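Local coordinates for protein CutA1 (Shewanella, PDB 3AHP) that is a stable trimeric member of the CutA1 divalent-ion tolerance family, probably concerned with the bacterial response to metal ions, at residues Tyr2-Leu7 against Cys63-Tyr68; Phe10-Asp15 against Val83-Ala88; Pro14-Ala19 against His55-Gln60; Lys30-Val35 against Met59-Met64. All blocks are in the same frame, centred on the assembly; numbering follows the deposited sequence.

Contact 1: residues Tyr2-Leu7 against Cys63-Tyr68; sequences YKPEQL and CMTTDY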
loop_
_atom_site.group_PDB
_atom_site.type_symbol
_atom_site.label_atom_id
_atom_site.label_comp_id
_atom_site.label_asym_id
_atom_site.label_seq_id
_atom_site.Cartn_x
_atom_site.Cartn_y
_atom_site.Cartn_z
ATOM N N TYR B 2 -18.476 2.421 -1.202
ATOM C CA TYR B 2 -18.009 1.533 -0.097
ATOM C C TYR B 2 -18.347 2.147 1.261
ATOM O O TYR B 2 -18.268 3.366 1.431
ATOM C CB TYR B 2 -16.493 1.296 -0.198
ATOM C CG TYR B 2 -16.081 0.339 -1.301
ATOM C CD1 TYR B 2 -15.291 0.771 -2.372
ATOM C CD2 TYR B 2 -16.493 -0.996 -1.280
ATOM C CE1 TYR B 2 -14.929 -0.100 -3.402
ATOM C CE2 TYR B 2 -16.139 -1.878 -2.305
ATOM C CZ TYR B 2 -15.357 -1.422 -3.355
ATOM O OH TYR B 2 -15.008 -2.290 -4.352
ATOM N N LYS B 3 -18.721 1.301 2.224
ATOM C CA LYS B 3 -18.649 1.666 3.646
ATOM C C LYS B 3 -18.147 0.510 4.534
ATOM O O LYS B 3 -18.929 -0.115 5.249
ATOM C CB LYS B 3 -20.004 2.196 4.140
ATOM C CG LYS B 3 -19.956 2.884 5.510
ATOM C CD LYS B 3 -19.395 4.310 5.433
ATOM C CE LYS B 3 -19.985 5.202 6.538
ATOM N NZ LYS B 3 -19.648 6.644 6.352
ATOM N N PRO B 4 -16.825 0.257 4.519
ATOM C CA PRO B 4 -16.178 -0.881 5.192
ATOM C C PRO B 4 -16.163 -0.820 6.737
ATOM O O PRO B 4 -16.278 0.261 7.309
ATOM C CB PRO B 4 -14.749 -0.828 4.645
ATOM C CG PRO B 4 -14.548 0.598 4.230
ATOM C CD PRO B 4 -15.868 1.071 3.749
ATOM N N GLU B 5 -16.032 -1.980 7.391
ATOM C CA GLU B 5 -15.847 -2.058 8.852
ATOM C C GLU B 5 -14.516 -1.433 9.201
ATOM O O GLU B 5 -14.349 -0.829 10.264
ATOM C CB GLU B 5 -15.784 -3.514 9.346
ATOM C CG GLU B 5 -17.012 -4.371 9.116
ATOM C CD GLU B 5 -18.234 -3.798 9.788
ATOM O OE1 GLU B 5 -18.408 -2.562 9.727
ATOM O OE2 GLU B 5 -19.028 -4.579 10.350
ATOM N N GLN B 6 -13.533 -1.710 8.352
ATOM C CA GLN B 6 -12.152 -1.458 8.683
ATOM C C GLN B 6 -11.426 -0.732 7.572
ATOM O O GLN B 6 -11.786 -0.875 6.395
ATOM C CB GLN B 6 -11.452 -2.760 9.015
ATOM C CG GLN B 6 -11.995 -3.413 10.265
ATOM C CD GLN B 6 -12.018 -4.907 10.165
ATOM O OE1 GLN B 6 -12.338 -5.466 9.118
ATOM N NE2 GLN B 6 -11.637 -5.571 11.243
ATOM N N LEU B 7 -10.435 0.078 7.956
ATOM C CA LEU B 7 -9.634 0.820 6.997
ATOM C C LEU B 7 -8.172 0.436 7.018
ATOM O O LEU B 7 -7.634 0.050 8.040
ATOM C CB LEU B 7 -9.753 2.320 7.225
ATOM C CG LEU B 7 -11.148 2.927 7.293
ATOM C CD1 LEU B 7 -11.092 4.250 8.037
ATOM C CD2 LEU B 7 -11.758 3.077 5.898
ATOM N N CYS B 63 -7.123 -0.326 11.278
ATOM C CA CYS B 63 -8.075 0.156 12.253
ATOM C C CYS B 63 -9.523 -0.080 11.862
ATOM O O CYS B 63 -9.833 -0.381 10.713
ATOM C CB CYS B 63 -7.855 1.647 12.478
ATOM S SG CYS B 63 -8.445 2.674 11.141
ATOM N N MET B 64 -10.410 0.118 12.832
ATOM C CA MET B 64 -11.851 0.209 12.595
ATOM C C MET B 64 -12.279 1.579 12.074
ATOM O O MET B 64 -11.898 2.616 12.601
ATOM C CB MET B 64 -12.592 -0.084 13.890
ATOM C CG MET B 64 -12.204 -1.405 14.521
ATOM S SD MET B 64 -12.825 -2.832 13.611
ATOM C CE MET B 64 -14.574 -2.434 13.486
ATOM N N THR B 65 -13.096 1.577 11.041
ATOM C CA THR B 65 -13.564 2.817 10.463
ATOM C C THR B 65 -14.142 3.676 11.564
ATOM O O THR B 65 -14.195 4.896 11.491
ATOM C CB THR B 65 -14.639 2.498 9.447
ATOM O OG1 THR B 65 -14.044 1.742 8.391
ATOM C CG2 THR B 65 -15.301 3.765 8.912
ATOM N N THR B 66 -14.607 3.007 12.593
ATOM C CA THR B 66 -15.333 3.676 13.650
ATOM C C THR B 66 -14.402 4.579 14.488
ATOM O O THR B 66 -14.756 5.693 14.840
ATOM C CB THR B 66 -16.109 2.623 14.482
ATOM O OG1 THR B 66 -17.375 3.150 14.833
ATOM C CG2 THR B 66 -15.356 2.151 15.723
ATOM N N ASP B 67 -13.163 4.139 14.680
ATOM C CA ASP B 67 -12.168 4.932 15.374
ATOM C C ASP B 67 -11.610 6.045 14.503
ATOM O O ASP B 67 -10.808 6.841 14.979
ATOM C CB ASP B 67 -10.995 4.065 15.838
ATOM C CG ASP B 67 -11.424 2.856 16.621
ATOM O OD1 ASP B 67 -12.169 2.999 17.612
ATOM O OD2 ASP B 67 -10.923 1.763 16.299
ATOM N N TYR B 68 -11.963 6.066 13.223
ATOM C CA TYR B 68 -11.243 6.906 12.271
ATOM C C TYR B 68 -11.099 8.355 12.743
ATOM O O TYR B 68 -9.982 8.886 12.768
ATOM C CB TYR B 68 -11.822 6.846 10.847
ATOM C CG TYR B 68 -11.180 7.853 9.922
ATOM C CD1 TYR B 68 -9.990 7.553 9.256
ATOM C CD2 TYR B 68 -11.668 9.163 9.843
ATOM C CE1 TYR B 68 -9.341 8.517 8.484
ATOM C CE2 TYR B 68 -11.023 10.139 9.080
ATOM C CZ TYR B 68 -9.865 9.808 8.401
ATOM O OH TYR B 68 -9.227 10.763 7.650
#

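Contact 2: residues Phe10-Asp15 against Val83-Ala88; sequences FTTCPD and VPEFIA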
loop_
_atom_site.group_PDB
_atom_site.type_symbol
_atom_site.label_atom_id
_atom_site.label_comp_id
_atom_site.label_asym_id
_atom_site.label_seq_id
_atom_site.Cartn_x
_atom_site.Cartn_y
_atom_site.Cartn_z
ATOM N N PHE B 10 -2.842 5.209 4.978
ATOM C CA PHE B 10 -1.455 5.499 4.616
ATOM C C PHE B 10 -1.127 6.897 5.063
ATOM O O PHE B 10 -1.913 7.822 4.863
ATOM C CB PHE B 10 -1.223 5.398 3.103
ATOM C CG PHE B 10 -1.413 4.031 2.551
ATOM C CD1 PHE B 10 -2.675 3.593 2.166
ATOM C CD2 PHE B 10 -0.337 3.172 2.417
ATOM C CE1 PHE B 10 -2.858 2.291 1.668
ATOM C CE2 PHE B 10 -0.507 1.895 1.911
ATOM C CZ PHE B 10 -1.774 1.447 1.548
ATOM N N THR B 11 0.071 7.066 5.595
ATOM C CA THR B 11 0.536 8.385 5.986
ATOM C C THR B 11 2.051 8.376 6.071
ATOM O O THR B 11 2.680 7.396 5.757
ATOM C CB THR B 11 -0.095 8.847 7.321
ATOM O OG1 THR B 11 0.263 10.207 7.566
ATOM C CG2 THR B 11 0.379 8.002 8.472
ATOM N N THR B 12 2.633 9.463 6.525
ATOM C CA THR B 12 4.033 9.723 6.264
ATOM C C THR B 12 4.517 10.631 7.374
ATOM O O THR B 12 3.757 11.447 7.847
ATOM C CB THR B 12 4.172 10.434 4.903
ATOM O OG1 THR B 12 4.986 9.652 4.018
ATOM C CG2 THR B 12 4.729 11.824 5.076
ATOM N N CYS B 13 5.724 10.410 7.875
ATOM C CA CYS B 13 6.323 11.315 8.846
ATOM C C CYS B 13 7.685 11.771 8.373
ATOM O O CYS B 13 8.342 11.042 7.646
ATOM C CB CYS B 13 6.455 10.626 10.199
ATOM S SG CYS B 13 4.907 10.452 11.095
ATOM N N PRO B 14 8.138 12.962 8.819
ATOM C CA PRO B 14 9.408 13.528 8.343
ATOM C C PRO B 14 10.627 12.741 8.784
ATOM O O PRO B 14 11.660 12.823 8.138
ATOM C CB PRO B 14 9.429 14.917 8.969
ATOM C CG PRO B 14 8.002 15.256 9.144
ATOM C CD PRO B 14 7.371 13.961 9.580
ATOM N N ASP B 15 10.500 11.956 9.844
ATOM C CA ASP B 15 11.523 10.975 10.173
ATOM C C ASP B 15 10.953 9.879 11.062
ATOM O O ASP B 15 9.790 9.953 11.466
ATOM C CB ASP B 15 12.690 11.649 10.882
ATOM C CG ASP B 15 12.287 12.219 12.213
ATOM O OD1 ASP B 15 11.983 11.424 13.134
ATOM O OD2 ASP B 15 12.239 13.461 12.325
ATOM N N VAL B 83 -0.611 20.121 7.038
ATOM C CA VAL B 83 -1.372 19.292 6.109
ATOM C C VAL B 83 -0.594 18.009 5.778
ATOM O O VAL B 83 -0.029 17.889 4.706
ATOM C CB VAL B 83 -1.651 20.071 4.819
ATOM C CG1 VAL B 83 -2.519 19.262 3.851
ATOM C CG2 VAL B 83 -2.263 21.413 5.135
ATOM N N PRO B 84 -0.520 17.066 6.733
ATOM C CA PRO B 84 0.203 15.815 6.503
ATOM C C PRO B 84 -0.467 14.958 5.433
ATOM O O PRO B 84 -1.680 15.034 5.246
ATOM C CB PRO B 84 0.113 15.103 7.860
ATOM C CG PRO B 84 -0.508 16.087 8.809
ATOM C CD PRO B 84 -1.296 17.017 7.985
ATOM N N GLU B 85 0.309 14.143 4.731
ATOM C CA GLU B 85 -0.299 13.091 3.915
ATOM C C GLU B 85 -1.051 12.131 4.835
ATOM O O GLU B 85 -0.511 11.661 5.843
ATOM C CB GLU B 85 0.767 12.350 3.117
ATOM C CG GLU B 85 0.310 11.071 2.488
ATOM C CD GLU B 85 1.399 10.414 1.663
ATOM O OE1 GLU B 85 2.513 10.980 1.576
ATOM O OE2 GLU B 85 1.150 9.310 1.133
ATOM N N PHE B 86 -2.310 11.870 4.508
ATOM C CA PHE B 86 -3.126 11.013 5.346
ATOM C C PHE B 86 -4.327 10.549 4.562
ATOM O O PHE B 86 -5.275 11.309 4.377
ATOM C CB PHE B 86 -3.578 11.774 6.588
ATOM C CG PHE B 86 -4.141 10.911 7.668
ATOM C CD1 PHE B 86 -3.295 10.301 8.608
ATOM C CD2 PHE B 86 -5.525 10.770 7.804
ATOM C CE1 PHE B 86 -3.830 9.541 9.684
ATOM C CE2 PHE B 86 -6.077 10.043 8.876
ATOM C CZ PHE B 86 -5.225 9.427 9.831
ATOM N N ILE B 87 -4.258 9.321 4.042
ATOM C CA ILE B 87 -5.354 8.784 3.272
ATOM C C ILE B 87 -5.777 7.390 3.723
ATOM O O ILE B 87 -4.969 6.587 4.216
ATOM C CB ILE B 87 -5.081 8.792 1.759
ATOM C CG1 ILE B 87 -4.199 7.614 1.362
ATOM C CG2 ILE B 87 -4.477 10.115 1.306
ATOM C CD1 ILE B 87 -2.820 8.023 0.924
ATOM N N ALA B 88 -7.065 7.122 3.550
ATOM C CA ALA B 88 -7.642 5.842 3.874
ATOM C C ALA B 88 -8.047 5.118 2.603
ATOM O O ALA B 88 -8.676 5.710 1.729
ATOM C CB ALA B 88 -8.868 6.032 4.786
#

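Contact 3: residues Pro14-Ala19 against His55-Gln60; sequences PDADIA and HEVPMQ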
loop_
_atom_site.group_PDB
_atom_site.type_symbol
_atom_site.label_atom_id
_atom_site.label_comp_id
_atom_site.label_asym_id
_atom_site.label_seq_id
_atom_site.Cartn_x
_atom_site.Cartn_y
_atom_site.Cartn_z
ATOM N N PRO B 14 8.138 12.962 8.819
ATOM C CA PRO B 14 9.408 13.528 8.343
ATOM C C PRO B 14 10.627 12.741 8.784
ATOM O O PRO B 14 11.660 12.823 8.138
ATOM C CB PRO B 14 9.429 14.917 8.969
ATOM C CG PRO B 14 8.002 15.256 9.144
ATOM C CD PRO B 14 7.371 13.961 9.580
ATOM N N ASP B 15 10.500 11.956 9.844
ATOM C CA ASP B 15 11.523 10.975 10.173
ATOM C C ASP B 15 10.953 9.879 11.062
ATOM O O ASP B 15 9.790 9.953 11.466
ATOM C CB ASP B 15 12.690 11.649 10.882
ATOM C CG ASP B 15 12.287 12.219 12.213
ATOM O OD1 ASP B 15 11.983 11.424 13.134
ATOM O OD2 ASP B 15 12.239 13.461 12.325
ATOM N N ALA B 16 11.799 8.911 11.417
ATOM C CA ALA B 16 11.355 7.682 12.065
ATOM C C ALA B 16 10.997 7.881 13.530
ATOM O O ALA B 16 10.143 7.169 14.052
ATOM C CB ALA B 16 12.401 6.570 11.921
ATOM N N ASP B 17 11.683 8.805 14.205
ATOM C CA ASP B 17 11.383 9.100 15.603
ATOM C C ASP B 17 9.954 9.611 15.778
ATOM O O ASP B 17 9.233 9.224 16.705
ATOM C CB ASP B 17 12.375 10.115 16.164
ATOM C CG ASP B 17 13.776 9.561 16.249
ATOM O OD1 ASP B 17 13.928 8.379 16.628
ATOM O OD2 ASP B 17 14.720 10.278 15.870
ATOM N N ILE B 18 9.562 10.513 14.893
ATOM C CA ILE B 18 8.213 10.997 14.893
ATOM C C ILE B 18 7.222 9.856 14.600
ATOM O O ILE B 18 6.192 9.732 15.259
ATOM C CB ILE B 18 8.068 12.179 13.915
ATOM C CG1 ILE B 18 9.043 13.297 14.312
ATOM C CG2 ILE B 18 6.609 12.658 13.839
ATOM C CD1 ILE B 18 9.265 14.384 13.241
ATOM N N ALA B 19 7.538 9.023 13.616
ATOM C CA ALA B 19 6.652 7.916 13.245
ATOM C C ALA B 19 6.438 7.009 14.447
ATOM O O ALA B 19 5.302 6.643 14.781
ATOM C CB ALA B 19 7.230 7.135 12.085
ATOM N N HIS B 55 12.894 13.083 2.265
ATOM C CA HIS B 55 12.972 11.724 2.760
ATOM C C HIS B 55 12.089 11.558 3.999
ATOM O O HIS B 55 12.136 12.358 4.925
ATOM C CB HIS B 55 14.426 11.348 3.053
ATOM C CG HIS B 55 15.149 10.772 1.872
ATOM N ND1 HIS B 55 16.083 11.487 1.146
ATOM C CD2 HIS B 55 15.060 9.556 1.274
ATOM C CE1 HIS B 55 16.552 10.728 0.169
ATOM N NE2 HIS B 55 15.930 9.562 0.210
ATOM N N GLU B 56 11.273 10.544 4.003
ATOM C CA GLU B 56 10.156 10.513 4.868
ATOM C C GLU B 56 9.943 9.133 5.311
ATOM O O GLU B 56 10.345 8.203 4.699
ATOM C CB GLU B 56 8.921 11.012 4.170
ATOM C CG GLU B 56 8.941 12.448 3.969
ATOM C CD GLU B 56 7.632 12.978 3.740
ATOM O OE1 GLU B 56 7.343 14.048 4.211
ATOM O OE2 GLU B 56 6.882 12.339 3.078
ATOM N N VAL B 57 9.275 9.000 6.410
ATOM C CA VAL B 57 9.004 7.695 6.901
ATOM C C VAL B 57 7.548 7.273 6.763
ATOM O O VAL B 57 6.668 7.880 7.296
ATOM C CB VAL B 57 9.548 7.577 8.292
ATOM C CG1 VAL B 57 8.515 7.388 9.259
ATOM C CG2 VAL B 57 10.556 6.504 8.387
ATOM N N PRO B 58 7.313 6.200 6.036
ATOM C CA PRO B 58 5.979 5.790 5.655
ATOM C C PRO B 58 5.253 5.005 6.731
ATOM O O PRO B 58 5.873 4.306 7.439
ATOM C CB PRO B 58 6.259 4.941 4.446
ATOM C CG PRO B 58 7.501 4.425 4.663
ATOM C CD PRO B 58 8.305 5.380 5.358
ATOM N N MET B 59 3.953 5.177 6.870
ATOM C CA MET B 59 3.193 4.434 7.885
ATOM C C MET B 59 1.931 3.779 7.310
ATOM O O MET B 59 1.183 4.421 6.583
ATOM C CB MET B 59 2.797 5.350 9.044
ATOM C CG MET B 59 3.937 5.777 9.930
ATOM S SD MET B 59 3.361 6.699 11.368
ATOM C CE MET B 59 3.311 5.414 12.585
ATOM N N GLN B 60 1.688 2.521 7.668
ATOM C CA GLN B 60 0.376 1.914 7.473
ATOM C C GLN B 60 -0.356 1.732 8.801
ATOM O O GLN B 60 0.179 1.139 9.723
ATOM C CB GLN B 60 0.493 0.554 6.796
ATOM C CG GLN B 60 1.062 0.538 5.382
ATOM C CD GLN B 60 1.116 -0.890 4.825
ATOM O OE1 GLN B 60 1.618 -1.118 3.719
ATOM N NE2 GLN B 60 0.608 -1.866 5.614
HETATM O O HOH W 1 12.441 14.309 6.324
#

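Contact 4: residues Lys30-Val35 against Met59-Met64; sequences KLAACV and MQIKCM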
loop_
_atom_site.group_PDB
_atom_site.type_symbol
_atom_site.label_atom_id
_atom_site.label_comp_id
_atom_site.label_asym_id
_atom_site.label_seq_id
_atom_site.Cartn_x
_atom_site.Cartn_y
_atom_site.Cartn_z
ATOM N N LYS B 30 -5.086 2.516 22.024
ATOM C CA LYS B 30 -5.882 1.459 21.407
ATOM C C LYS B 30 -6.803 2.000 20.305
ATOM O O LYS B 30 -7.947 1.560 20.167
ATOM C CB LYS B 30 -6.710 0.724 22.462
ATOM C CG LYS B 30 -5.896 0.006 23.549
ATOM C CD LYS B 30 -6.847 -0.633 24.578
ATOM C CE LYS B 30 -6.202 -0.784 25.951
ATOM N NZ LYS B 30 -5.551 -2.112 26.134
ATOM N N LEU B 31 -6.298 2.935 19.503
ATOM C CA LEU B 31 -7.042 3.399 18.346
ATOM C C LEU B 31 -6.725 2.576 17.100
ATOM O O LEU B 31 -7.587 2.306 16.266
ATOM C CB LEU B 31 -6.800 4.883 18.132
ATOM C CG LEU B 31 -7.512 5.673 19.234
ATOM C CD1 LEU B 31 -6.995 7.092 19.371
ATOM C CD2 LEU B 31 -9.038 5.650 19.035
ATOM N N ALA B 32 -5.504 2.083 17.041
ATOM C CA ALA B 32 -5.092 1.219 15.972
ATOM C C ALA B 32 -4.562 -0.032 16.634
ATOM O O ALA B 32 -3.770 0.057 17.576
ATOM C CB ALA B 32 -3.993 1.888 15.144
ATOM N N ALA B 33 -4.983 -1.189 16.122
ATOM C CA ALA B 33 -4.499 -2.468 16.627
ATOM C C ALA B 33 -3.037 -2.591 16.292
ATOM O O ALA B 33 -2.245 -3.052 17.122
ATOM C CB ALA B 33 -5.281 -3.627 16.026
ATOM N N CYS B 34 -2.682 -2.128 15.092
ATOM C CA CYS B 34 -1.327 -2.272 14.580
ATOM C C CYS B 34 -0.923 -1.161 13.623
ATOM O O CYS B 34 -1.716 -0.722 12.769
ATOM C CB CYS B 34 -1.140 -3.609 13.877
ATOM S SG CYS B 34 0.460 -3.730 13.048
ATOM N N VAL B 35 0.353 -0.787 13.727
ATOM C CA VAL B 35 0.929 0.254 12.902
ATOM C C VAL B 35 2.290 -0.158 12.357
ATOM O O VAL B 35 3.163 -0.617 13.092
ATOM C CB VAL B 35 1.055 1.603 13.667
ATOM C CG1 VAL B 35 1.817 2.617 12.832
ATOM C CG2 VAL B 35 -0.309 2.142 14.031
ATOM N N MET B 59 3.953 5.177 6.870
ATOM C CA MET B 59 3.193 4.434 7.885
ATOM C C MET B 59 1.931 3.779 7.310
ATOM O O MET B 59 1.183 4.421 6.583
ATOM C CB MET B 59 2.797 5.350 9.044
ATOM C CG MET B 59 3.937 5.777 9.930
ATOM S SD MET B 59 3.361 6.699 11.368
ATOM C CE MET B 59 3.311 5.414 12.585
ATOM N N GLN B 60 1.688 2.521 7.668
ATOM C CA GLN B 60 0.376 1.914 7.473
ATOM C C GLN B 60 -0.356 1.732 8.801
ATOM O O GLN B 60 0.179 1.139 9.723
ATOM C CB GLN B 60 0.493 0.554 6.796
ATOM C CG GLN B 60 1.062 0.538 5.382
ATOM C CD GLN B 60 1.116 -0.890 4.825
ATOM O OE1 GLN B 60 1.618 -1.118 3.719
ATOM N NE2 GLN B 60 0.608 -1.866 5.614
ATOM N N ILE B 61 -1.589 2.223 8.880
ATOM C CA ILE B 61 -2.418 2.046 10.080
ATOM C C ILE B 61 -3.592 1.111 9.803
ATOM O O ILE B 61 -4.352 1.320 8.858
ATOM C CB ILE B 61 -2.996 3.385 10.612
ATOM C CG1 ILE B 61 -1.873 4.366 10.982
ATOM C CG2 ILE B 61 -3.898 3.125 11.800
ATOM C CD1 ILE B 61 -2.256 5.842 10.830
ATOM N N LYS B 62 -3.758 0.089 10.630
ATOM C CA LYS B 62 -4.907 -0.768 10.460
ATOM C C LYS B 62 -5.865 -0.597 11.612
ATOM O O LYS B 62 -5.466 -0.662 12.780
ATOM C CB LYS B 62 -4.491 -2.226 10.267
ATOM C CG LYS B 62 -3.680 -2.447 8.996
ATOM C CD LYS B 62 -2.522 -3.389 9.242
ATOM C CE LYS B 62 -1.215 -2.651 9.451
ATOM N NZ LYS B 62 -0.320 -2.836 8.261
ATOM N N CYS B 63 -7.123 -0.326 11.278
ATOM C CA CYS B 63 -8.075 0.156 12.253
ATOM C C CYS B 63 -9.523 -0.080 11.862
ATOM O O CYS B 63 -9.833 -0.381 10.713
ATOM C CB CYS B 63 -7.855 1.647 12.478
ATOM S SG CYS B 63 -8.445 2.674 11.141
ATOM N N MET B 64 -10.410 0.118 12.832
ATOM C CA MET B 64 -11.851 0.209 12.595
ATOM C C MET B 64 -12.279 1.579 12.074
ATOM O O MET B 64 -11.898 2.616 12.601
ATOM C CB MET B 64 -12.592 -0.084 13.890
ATOM C CG MET B 64 -12.204 -1.405 14.521
ATOM S SD MET B 64 -12.825 -2.832 13.611
ATOM C CE MET B 64 -14.574 -2.434 13.486
#

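Contact 1: residues Tyr2-Leu7 against Cys63-Tyr68
The carbonyl oxygen of Glu5 is approached by Met64, the last residue of its strand, and Thr65, the first of a 3-10 turn. Thr65 N donates to Glu5 O at 2.8 Å in a fairly straight bond (164° at the hydrogen), and the CA-H of Met64 adds a longer contact to the same oxygen. The hydroxyl takes the preceding carbonyl: Thr65 OG1 donates to Pro4 O at 2.9 Å, from well above the carbonyl plane. OG1 sits beside its own backbone N (chi1 -64°), which also lays it against Leu7 CG at 3.3 Å, the two side chains crossing at about a right angle. Further along, the pairing becomes regular antiparallel sheet. Strands 6-13 and 50-64, neighbours in the ferredoxin-like fold of this GlnB-like clan, meet in the hydrogen-bonded pair Leu7 and Cys63, with Leu7 N to Cys63 O at 2.9 Å and a longer return bond. In the adjoining non-hydrogen-bonded pair, Gln6 CG touches Met64 SD at 3.5 Å; these side chains lie alongside one another, and both touch Ile102 of helix 96-105. Leu7 CD1 packs obliquely on Tyr68 CD1 at 3.7 Å, while Tyr68 OH is hydrogen-bonded to Glu72 of helix 68-78.

Contact 2: residues Phe10-Asp15 against Val83-Ala88
Phe10 and Phe86 put their rings on opposite faces of the sheet, and each turns an edge to the other strand. Ile87 O lies at the rim of the Phe10 ring, near its plane; Thr11 OG1 stands likewise at the rim of Phe86, 3.7 Å from Phe86 CD1. Outside the pair, Phe86 packs on Ile71, Val75 and Ile76 of helix 68-78, and Phe10 meets Leu8 of the second subunit and Phe10 of the third. Reciprocal backbone bonds join Phe10 and Ile87, the return bond from Ile87 N to Phe10 O measuring 2.9 Å. Ile87 CG1 takes the crowded position between backbone N and carbonyl carbon (chi1 80°), and CD1 beyond it reaches Phe10 CB at 3.8 Å. An alanine in place of Ile87 would probably open a gap beside Phe10 CB where CG1 and CD1 had packed. Thr11 OG1 is modelled implausibly close to Glu85 O, so that bond's length is doubtful. The extended Glu85 side chain crosses Thr12 at about a right angle, and its OE2 forms a salt bridge with Lys62 of the second subunit. Ile87 and Ala88 also pair with a strand of that subunit, the intersubunit sheet extension characteristic of the CutA1 trimer.

Contact 3: residues Pro14-Ala19 against His55-Gln60
Val57 and Met59, alternate residues of strand 50-64, both direct their side chains at the first turn of helix 16-28. Val57 CG2 rests against Ala16 CB at 4.0 Å, while its CG1 approaches Asp15 O at 3.6 Å. Met59 comes in beside Ala19, with SD 4.0 Å from Ala19 CB. Its CG lies beside the backbone N (chi1 -71°), and a bend at chi3 turns CE toward the carbonyl of Ala19. An alanine in place of Met59, lacking SD and CE, would probably open a gap beside Ala19 between helix and sheet. One shell further out, Asp15 fixes the start of the helix as its N-cap: Asp15 OD1 accepts from Ile18 N at 3.1 Å, on the syn side but tilted well out of the carboxylate plane, and more weakly from Asp17 N. At the Pro14 and His55 end, a water is modelled between Pro14 O and His55 O at distances so short that its position is doubtful; if correct, it would bridge two acceptors. Glu56 turns elsewhere, to Ser43. Direct polar bonds between the segments are lacking, which implies that helix and sheet are held here chiefly by apolar packing, perhaps helped by a water.

Contact 4: residues Lys30-Val35 against Met59-Met64
Lys62 and Cys34 form the hydrogen-bonded pair through which strands 34-38 and 50-64 meet. Among the backbone bonds, Lys62 N donates to Cys34 O at 3.1 Å. Ala33 N reaches Lys62 O only weakly, at 3.4 Å and with a bent geometry. In the neighbouring non-hydrogen-bonded pair, Val35 with Ile61, the CA-H of Val35 points to Gln60 O at 3.4 Å.

Apolar packing lies mainly on the Val35 and Ile61 face. Val35 CG2 and Ile61 CG1 are 4.1 Å apart, the two branched chains side by side and pointing the same way, and Ala32 CB meets the other branch, Ile61 CG2, at 3.6 Å. Helix 16-28 covers this face, with Ala23 on Val35 and Leu26 on Ile61.

On the Cys34 and Lys62 face, against Trp101 and Tyr98 of helix 96-105, Cys34 SG, anti to its backbone N (chi1 173°), lies 4.1 Å from Lys62 CE, part of a side chain bent at three successive torsions. The partner of Lys62 NZ is Glu85 of the third subunit.

Before the strand, Lys30 closes helix 16-28 in a Schellman motif with positive phi. Strand 6-13, helix 16-28 and strand 34-38 form the first beta-alpha-beta half of a ferredoxin-like fold, and Cys34 and Val35 extend its sheet by antiparallel pairing with the third subunit.

In the fold
Contacts 2 and 4 are buried, whereas contacts 1 and 3 are only partly so and include exposed residues. Strand 50-64 serves contacts 1, 3 and 4, meeting in turn strand 6-13, helix 16-28 and strand 34-38; contact 2 adds strand 86-94 on the far side of strand 6-13. Chemistry follows place. The three sheet contacts rest on backbone bonding, supplemented in contact 1 by a threonine hydroxyl just beyond the strand ends, while contact 3, helix against sheet, relies on apolar packing. Contacts 2 and 4 both reach across the trimer interface, where each has a strand that continues the sheet into another subunit.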